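Local structure of transcriptional regulator, TetR family (5K7F) at residues A[70-73]-A[74-77]; A[100-103]-A[104-108]; A[164-167]-A[168-172]. The protein probably binds DNA as a TetR-family transcriptional regulator, linked to isovaleryl coenzyme A and to the control of its alternative biosynthesis in Myxococcus xanthus. One frame throughout, in Å; residues are numbered along the deposited sequence.

Contact 1: residues A[70-73]-A[74-77]; sequences YGMD and LFEE
Both methyls of Leu-74 lie against the ring of Tyr-70, one helical turn earlier, and one of them sits over the ring face. This CD1 methyl is 4.2 Å from the centroid of the Tyr-70 ring and only 16° off the normal, a CH-pi contact displaced toward the hydroxyl-bearing rim. The second methyl serves the same ring, with Leu-74 CD2 3.7 Å from Tyr-70 CE1. Tyr-70 can offer this face because its CG stands anti to the backbone N (chi1 180°), beside the carbonyl that receives the amide of Leu-74. Its OH is hydrogen-bonded to Glu-23, so the ring is fixed by its polar end as well as by its face. With an alanine here, Leu-74 would probably lose the aromatic surface its methyls cover, and Glu-23 its hydroxyl mate.

These residues belong to helix 60-83, the long helix that in TetR-family proteins joins the DNA-binding head to the C-terminal domain. Four successive i to i+4 backbone bonds hold the two turns, the first from Leu-74 N to Tyr-70 O at 2.9 Å. On another side of the helix Met-72 meets Phe-75 in a Met-aromatic contact, SD lying 5.2 Å from the ring centroid in an oblique approach. An edge of the Phe-75 ring also reaches the backbone, CD2 being 3.4 Å from Gly-71 O. Asp-73 and Glu-77 occupy a polar flank, where Asp-73 OD2 and Glu-77 OE2 stand 5.0 Å apart. That like-charged pair is probably eased by two salt bridges, Asp-73 to Arg-133 and Glu-77 to Arg-19. The Glu-77 chain runs close over the preceding turn, its CG 3.0 Å from Asp-73 O.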
loop_
_atom_site.group_PDB
_atom_site.type_symbol
_atom_site.label_atom_id
_atom_site.label_comp_id
_atom_site.label_asym_id
_atom_site.label_seq_id
_atom_site.Cartn_x
_atom_site.Cartn_y
_atom_site.Cartn_z
ATOM N N TYR A 70 3.311 4.417 -18.659
ATOM C CA TYR A 70 4.518 3.601 -18.730
ATOM C C TYR A 70 4.455 2.506 -17.679
ATOM O O TYR A 70 4.792 1.347 -17.955
ATOM C CB TYR A 70 5.754 4.476 -18.534
ATOM C CG TYR A 70 7.100 3.724 -18.583
ATOM C CD1 TYR A 70 7.298 2.648 -19.419
ATOM C CD2 TYR A 70 8.156 4.098 -17.761
ATOM C CE1 TYR A 70 8.493 1.962 -19.445
ATOM C CE2 TYR A 70 9.360 3.399 -17.795
ATOM C CZ TYR A 70 9.514 2.351 -18.622
ATOM O OH TYR A 70 10.704 1.644 -18.664
ATOM N N GLY A 71 3.935 2.840 -16.487
ATOM C CA GLY A 71 3.813 1.834 -15.446
ATOM C C GLY A 71 2.895 0.702 -15.864
ATOM O O GLY A 71 3.132 -0.473 -15.554
ATOM N N MET A 72 1.805 1.029 -16.541
ATOM C CA MET A 72 0.942 -0.071 -16.984
ATOM C C MET A 72 1.567 -0.865 -18.124
ATOM O O MET A 72 1.306 -2.067 -18.252
ATOM C CB MET A 72 -0.413 0.460 -17.406
ATOM C CG MET A 72 -1.303 0.957 -16.228
ATOM S SD MET A 72 -1.280 -0.076 -14.734
ATOM C CE MET A 72 -1.925 -1.635 -15.349
ATOM N N ASP A 73 2.338 -0.207 -18.991
ATOM C CA ASP A 73 3.137 -0.909 -19.995
ATOM C C ASP A 73 4.099 -1.877 -19.336
ATOM O O ASP A 73 4.368 -2.966 -19.867
ATOM C CB ASP A 73 3.929 0.079 -20.845
ATOM C CG ASP A 73 3.100 0.780 -21.875
ATOM O OD1 ASP A 73 1.971 0.360 -22.123
ATOM O OD2 ASP A 73 3.635 1.737 -22.489
ATOM N N LEU A 74 4.648 -1.494 -18.181
ATOM C CA LEU A 74 5.571 -2.380 -17.493
ATOM C C LEU A 74 4.860 -3.606 -16.937
ATOM O O LEU A 74 5.435 -4.699 -16.941
ATOM C CB LEU A 74 6.303 -1.642 -16.374
ATOM C CG LEU A 74 7.294 -0.606 -16.839
ATOM C CD1 LEU A 74 7.978 0.104 -15.672
ATOM C CD2 LEU A 74 8.360 -1.303 -17.788
ATOM N N PHE A 75 3.641 -3.441 -16.389
ATOM C CA PHE A 75 2.849 -4.618 -15.991
ATOM C C PHE A 75 2.668 -5.600 -17.161
ATOM O O PHE A 75 2.767 -6.819 -16.982
ATOM C CB PHE A 75 1.487 -4.180 -15.386
ATOM C CG PHE A 75 1.543 -3.920 -13.878
ATOM C CD1 PHE A 75 1.326 -4.962 -12.971
ATOM C CD2 PHE A 75 1.817 -2.649 -13.362
ATOM C CE1 PHE A 75 1.366 -4.753 -11.628
ATOM C CE2 PHE A 75 1.887 -2.432 -11.973
ATOM C CZ PHE A 75 1.670 -3.495 -11.113
ATOM N N GLU A 76 2.409 -5.103 -18.369
ATOM C CA GLU A 76 2.373 -5.984 -19.537
ATOM C C GLU A 76 3.735 -6.627 -19.819
ATOM O O GLU A 76 3.846 -7.843 -20.004
ATOM C CB GLU A 76 1.920 -5.199 -20.773
ATOM C CG GLU A 76 2.020 -6.002 -22.067
ATOM C CD GLU A 76 1.051 -7.180 -22.120
ATOM O OE1 GLU A 76 0.034 -7.175 -21.363
ATOM O OE2 GLU A 76 1.304 -8.088 -22.952
ATOM N N GLU A 77 4.780 -5.812 -19.885
ATOM C CA GLU A 77 6.069 -6.276 -20.369
ATOM C C GLU A 77 6.785 -7.156 -19.354
ATOM O O GLU A 77 7.502 -8.100 -19.731
ATOM C CB GLU A 77 6.908 -5.061 -20.715
ATOM C CG GLU A 77 6.268 -4.267 -21.830
ATOM C CD GLU A 77 7.056 -3.031 -22.199
ATOM O OE1 GLU A 77 8.141 -2.807 -21.605
ATOM O OE2 GLU A 77 6.583 -2.296 -23.095
#

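Contact 2: residues A[100-103]-A[104-108]; sequences NILL and VTRGW
Asn-100 meets Val-104 twice, a turn and a half before the end of helix 89-105. Here, in the TetR-type C-terminal domain, i to i+3 bonds join the i to i+4 pattern before the chain enters a loop. The Asn-100 carbonyl takes the amide of Val-104, while its ND2 packs 3.8 Å from Val-104 CG2. That ND2 is buried with no polar partner in the model, although OD1 is hydrogen-bonded to Tyr-137. Next, Ile-101 O accepts the hydroxyl of Thr-105, OG1 lying 2.8 Å away, and two weak bonds from the amides of Val-104 and Thr-105. Thr-105 reaches it because OG1 sits between its own N and carbonyl carbon (chi1 51°), turned back along the helix.

Leu-102 O is shared by two amides. Thr-105 N lies 3.0 Å from Leu-102 O, well out of the carbonyl plane. Arg-106 N meets Leu-102 O at 2.9 Å, close to the line of the carbonyl bond. Arg-106, the first residue to leave helical angles, then doubles back and lays one guanidinium face on Leu-102, whose CB is 3.4 Å above that plane. At Leu-103 the guanidinium passes obliquely, Arg-106 NH1 3.8 Å from Leu-103 N.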
loop_
_atom_site.group_PDB
_atom_site.type_symbol
_atom_site.label_atom_id
_atom_site.label_comp_id
_atom_site.label_asym_id
_atom_site.label_seq_id
_atom_site.Cartn_x
_atom_site.Cartn_y
_atom_site.Cartn_z
ATOM N N ASN A 100 5.518 -9.877 -10.312
ATOM C CA ASN A 100 5.063 -8.585 -9.788
ATOM C C ASN A 100 5.985 -8.077 -8.662
ATOM O O ASN A 100 6.254 -6.879 -8.553
ATOM C CB ASN A 100 3.620 -8.726 -9.310
ATOM C CG ASN A 100 2.851 -7.429 -9.247
ATOM O OD1 ASN A 100 1.635 -7.465 -9.395
ATOM N ND2 ASN A 100 3.517 -6.305 -9.029
ATOM N N ILE A 101 6.472 -8.971 -7.799
ATOM C CA ILE A 101 7.336 -8.534 -6.715
ATOM C C ILE A 101 8.641 -7.999 -7.280
ATOM O O ILE A 101 9.202 -7.008 -6.790
ATOM C CB ILE A 101 7.578 -9.687 -5.726
ATOM C CG1 ILE A 101 6.321 -9.983 -4.924
ATOM C CG2 ILE A 101 8.721 -9.352 -4.727
ATOM C CD1 ILE A 101 6.336 -11.309 -4.200
ATOM N N LEU A 102 9.138 -8.651 -8.314
ATOM C CA LEU A 102 10.341 -8.156 -8.976
ATOM C C LEU A 102 10.085 -6.785 -9.616
ATOM O O LEU A 102 10.886 -5.860 -9.470
ATOM C CB LEU A 102 10.858 -9.192 -9.997
ATOM C CG LEU A 102 11.305 -10.586 -9.464
ATOM C CD1 LEU A 102 11.687 -11.511 -10.595
ATOM C CD2 LEU A 102 12.386 -10.472 -8.391
ATOM N N LEU A 103 8.978 -6.620 -10.332
ATOM C CA LEU A 103 8.672 -5.300 -10.891
ATOM C C LEU A 103 8.644 -4.191 -9.824
ATOM O O LEU A 103 9.057 -3.057 -10.079
ATOM C CB LEU A 103 7.330 -5.364 -11.622
ATOM C CG LEU A 103 6.734 -4.036 -12.068
ATOM C CD1 LEU A 103 7.577 -3.377 -13.093
ATOM C CD2 LEU A 103 5.336 -4.236 -12.639
ATOM N N VAL A 104 8.210 -4.517 -8.609
ATOM C CA VAL A 104 8.083 -3.545 -7.538
ATOM C C VAL A 104 9.423 -3.193 -6.932
ATOM O O VAL A 104 9.578 -2.090 -6.384
ATOM C CB VAL A 104 7.124 -4.129 -6.490
ATOM C CG1 VAL A 104 7.289 -3.475 -5.183
ATOM C CG2 VAL A 104 5.674 -3.944 -6.974
ATOM N N THR A 105 10.410 -4.107 -7.023
ATOM C CA THR A 105 11.646 -3.982 -6.261
ATOM C C THR A 105 12.853 -3.669 -7.104
ATOM O O THR A 105 13.832 -3.153 -6.548
ATOM C CB THR A 105 11.929 -5.243 -5.423
ATOM O OG1 THR A 105 11.844 -6.436 -6.195
ATOM C CG2 THR A 105 10.926 -5.377 -4.280
ATOM N N ARG A 106 12.806 -3.934 -8.416
ATOM C CA ARG A 106 13.959 -3.624 -9.270
ATOM C C ARG A 106 14.230 -2.116 -9.274
ATOM O O ARG A 106 13.324 -1.292 -9.431
ATOM C CB ARG A 106 13.724 -4.129 -10.690
ATOM C CG ARG A 106 13.676 -5.658 -10.853
ATOM C CD ARG A 106 14.172 -6.097 -12.293
ATOM N NE ARG A 106 13.908 -7.493 -12.590
ATOM C CZ ARG A 106 12.724 -7.992 -12.914
ATOM N NH1 ARG A 106 11.643 -7.208 -12.948
ATOM N NH2 ARG A 106 12.629 -9.280 -13.164
ATOM N N GLY A 107 15.489 -1.741 -9.091
ATOM C CA GLY A 107 15.821 -0.330 -9.045
ATOM C C GLY A 107 15.263 0.478 -10.211
ATOM O O GLY A 107 14.789 1.598 -10.016
ATOM N N TRP A 108 15.314 -0.071 -11.441
ATOM C CA TRP A 108 14.932 0.751 -12.590
ATOM C C TRP A 108 13.431 0.972 -12.717
ATOM O O TRP A 108 13.029 1.951 -13.343
ATOM C CB TRP A 108 15.473 0.188 -13.915
ATOM C CG TRP A 108 14.989 -1.147 -14.356
ATOM C CD1 TRP A 108 15.566 -2.360 -14.096
ATOM C CD2 TRP A 108 13.824 -1.415 -15.142
ATOM N NE1 TRP A 108 14.831 -3.371 -14.679
ATOM C CE2 TRP A 108 13.775 -2.811 -15.350
ATOM C CE3 TRP A 108 12.842 -0.610 -15.731
ATOM C CZ2 TRP A 108 12.759 -3.422 -16.089
ATOM C CZ3 TRP A 108 11.824 -1.231 -16.480
ATOM C CH2 TRP A 108 11.793 -2.615 -16.634
#

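Contact 3: residues A[164-167]-A[168-172]; sequences FSFL and GMVLW
Leu-167 O is gripped by two amides of the following turn. Leu-171 N donates to Leu-167 O at 2.8 Å, almost straight (170° at the hydrogen). Val-170 N adds a weak bond to the same oxygen. The two leucine side chains run side by side and point the same way, Leu-167 CD2 meeting Leu-171 CD1 at 4.1 Å. One residue earlier, Phe-166 O receives Val-170 N and is also crowded by the valine branch, Val-170 CG2 lying 3.2 Å from it. The same methyl, anti to its own carbonyl carbon, also lies obliquely to the Phe-166 ring, Val-170 CG2 being 4.3 Å from Phe-166 CD1.

Ser-165 and Met-169 mark another side of helix 159-171. Met-169 N bonds to Ser-165 O at 2.9 Å, and the methionine chain sets out across the same oxygen, with CG 3.4 Å from Ser-165 O. The serine hydroxyl turns to Val-161 O within its own helix. Met-169 packs against Met-169 of the second subunit, and Phe-164 stacks with Trp-176 of that subunit, as expected of the TetR family, whose dimers typically join through C-terminal helices. With the carbonyls of residues 164-167 all engaged by amides of the next turn, what this helix presents to its neighbours is largely hydrocarbon, aromatic ring and sulfur, a surface consistent with association by apolar packing.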
loop_
_atom_site.group_PDB
_atom_site.type_symbol
_atom_site.label_atom_id
_atom_site.label_comp_id
_atom_site.label_asym_id
_atom_site.label_seq_id
_atom_site.Cartn_x
_atom_site.Cartn_y
_atom_site.Cartn_z
ATOM N N PHE A 164 -7.210 -8.483 -4.482
ATOM C CA PHE A 164 -6.675 -7.342 -3.769
ATOM C C PHE A 164 -5.832 -7.742 -2.554
ATOM O O PHE A 164 -5.058 -6.917 -2.062
ATOM C CB PHE A 164 -7.817 -6.392 -3.368
ATOM C CG PHE A 164 -8.334 -5.556 -4.525
ATOM C CD1 PHE A 164 -7.579 -4.546 -5.069
ATOM C CD2 PHE A 164 -9.571 -5.814 -5.074
ATOM C CE1 PHE A 164 -8.052 -3.814 -6.122
ATOM C CE2 PHE A 164 -10.047 -5.067 -6.122
ATOM C CZ PHE A 164 -9.295 -4.076 -6.641
ATOM N N SER A 165 -5.939 -8.966 -2.058
ATOM C CA SER A 165 -4.981 -9.425 -1.045
ATOM C C SER A 165 -3.601 -9.539 -1.672
ATOM O O SER A 165 -2.587 -9.017 -1.148
ATOM C CB SER A 165 -5.426 -10.768 -0.464
ATOM O OG SER A 165 -6.637 -10.611 0.286
ATOM N N PHE A 166 -3.567 -10.211 -2.812
ATOM C CA PHE A 166 -2.390 -10.307 -3.672
ATOM C C PHE A 166 -1.807 -8.923 -3.956
ATOM O O PHE A 166 -0.594 -8.684 -3.797
ATOM C CB PHE A 166 -2.845 -11.022 -4.938
ATOM C CG PHE A 166 -1.798 -11.178 -6.038
ATOM C CD1 PHE A 166 -1.189 -10.093 -6.665
ATOM C CD2 PHE A 166 -1.558 -12.430 -6.514
ATOM C CE1 PHE A 166 -0.268 -10.309 -7.743
ATOM C CE2 PHE A 166 -0.670 -12.640 -7.569
ATOM C CZ PHE A 166 -0.045 -11.544 -8.168
ATOM N N LEU A 167 -2.645 -8.008 -4.451
ATOM C CA LEU A 167 -2.155 -6.685 -4.802
ATOM C C LEU A 167 -1.610 -5.931 -3.591
ATOM O O LEU A 167 -0.539 -5.315 -3.671
ATOM C CB LEU A 167 -3.260 -5.881 -5.482
ATOM C CG LEU A 167 -3.456 -6.145 -6.964
ATOM C CD1 LEU A 167 -4.700 -5.375 -7.449
ATOM C CD2 LEU A 167 -2.204 -5.772 -7.779
ATOM N N GLY A 168 -2.338 -5.922 -2.461
ATOM C CA GLY A 168 -1.823 -5.238 -1.284
ATOM C C GLY A 168 -0.499 -5.823 -0.813
ATOM O O GLY A 168 0.429 -5.092 -0.462
ATOM N N MET A 169 -0.436 -7.143 -0.681
ATOM C CA MET A 169 0.836 -7.767 -0.292
ATOM C C MET A 169 1.983 -7.278 -1.149
ATOM O O MET A 169 3.058 -6.927 -0.625
ATOM C CB MET A 169 0.757 -9.294 -0.398
ATOM C CG MET A 169 0.073 -9.972 0.708
ATOM S SD MET A 169 -0.167 -11.737 0.344
ATOM C CE MET A 169 1.485 -12.276 0.159
ATOM N N VAL A 170 1.775 -7.222 -2.458
ATOM C CA VAL A 170 2.908 -7.029 -3.371
ATOM C C VAL A 170 3.239 -5.555 -3.513
ATOM O O VAL A 170 4.407 -5.161 -3.430
ATOM C CB VAL A 170 2.599 -7.678 -4.729
ATOM C CG1 VAL A 170 3.698 -7.391 -5.707
ATOM C CG2 VAL A 170 2.453 -9.195 -4.535
ATOM N N LEU A 171 2.228 -4.698 -3.672
ATOM C CA LEU A 171 2.527 -3.302 -3.930
ATOM C C LEU A 171 3.086 -2.610 -2.691
ATOM O O LEU A 171 3.857 -1.649 -2.819
ATOM C CB LEU A 171 1.268 -2.590 -4.445
ATOM C CG LEU A 171 0.726 -3.155 -5.761
ATOM C CD1 LEU A 171 -0.539 -2.403 -6.151
ATOM C CD2 LEU A 171 1.759 -3.063 -6.860
ATOM N N TRP A 172 2.706 -3.057 -1.484
ATOM C CA TRP A 172 3.182 -2.426 -0.254
ATOM C C TRP A 172 4.652 -2.732 0.037
ATOM O O TRP A 172 5.227 -2.078 0.920
ATOM C CB TRP A 172 2.285 -2.821 0.942
ATOM C CG TRP A 172 2.181 -1.685 1.979
ATOM C CD1 TRP A 172 1.527 -0.494 1.821
ATOM C CD2 TRP A 172 2.786 -1.634 3.278
ATOM N NE1 TRP A 172 1.685 0.285 2.933
ATOM C CE2 TRP A 172 2.446 -0.392 3.846
ATOM C CE3 TRP A 172 3.572 -2.518 4.023
ATOM C CZ2 TRP A 172 2.861 -0.014 5.123
ATOM C CZ3 TRP A 172 3.993 -2.125 5.301
ATOM C CH2 TRP A 172 3.645 -0.892 5.819
#

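Contacts 1 and 3 both reach Asn-100 of contact 2. From contact 1, Phe-75 CE1 approaches Asn-100 OD1 at 3.5 Å; from contact 3, Val-170 CG1 lies 3.5 Å from Asn-100 ND2. The three centres form a triangle, about 12 Å from contact 1 to contact 2, about 13 Å from contact 2 to contact 3 and about 17 Å from contact 1 to contact 3. Contacts 1 and 3 still meet where Phe-75 CZ packs 4.3 Å from Leu-171 CD2. Trp-108 of contact 2 also packs on Leu-74 and Tyr-70 of contact 1, with Leu-74 CD2 3.7 Å from Trp-108 CZ3. The series runs from the helix that touches helix 18-32 to the one packed on the second subunit.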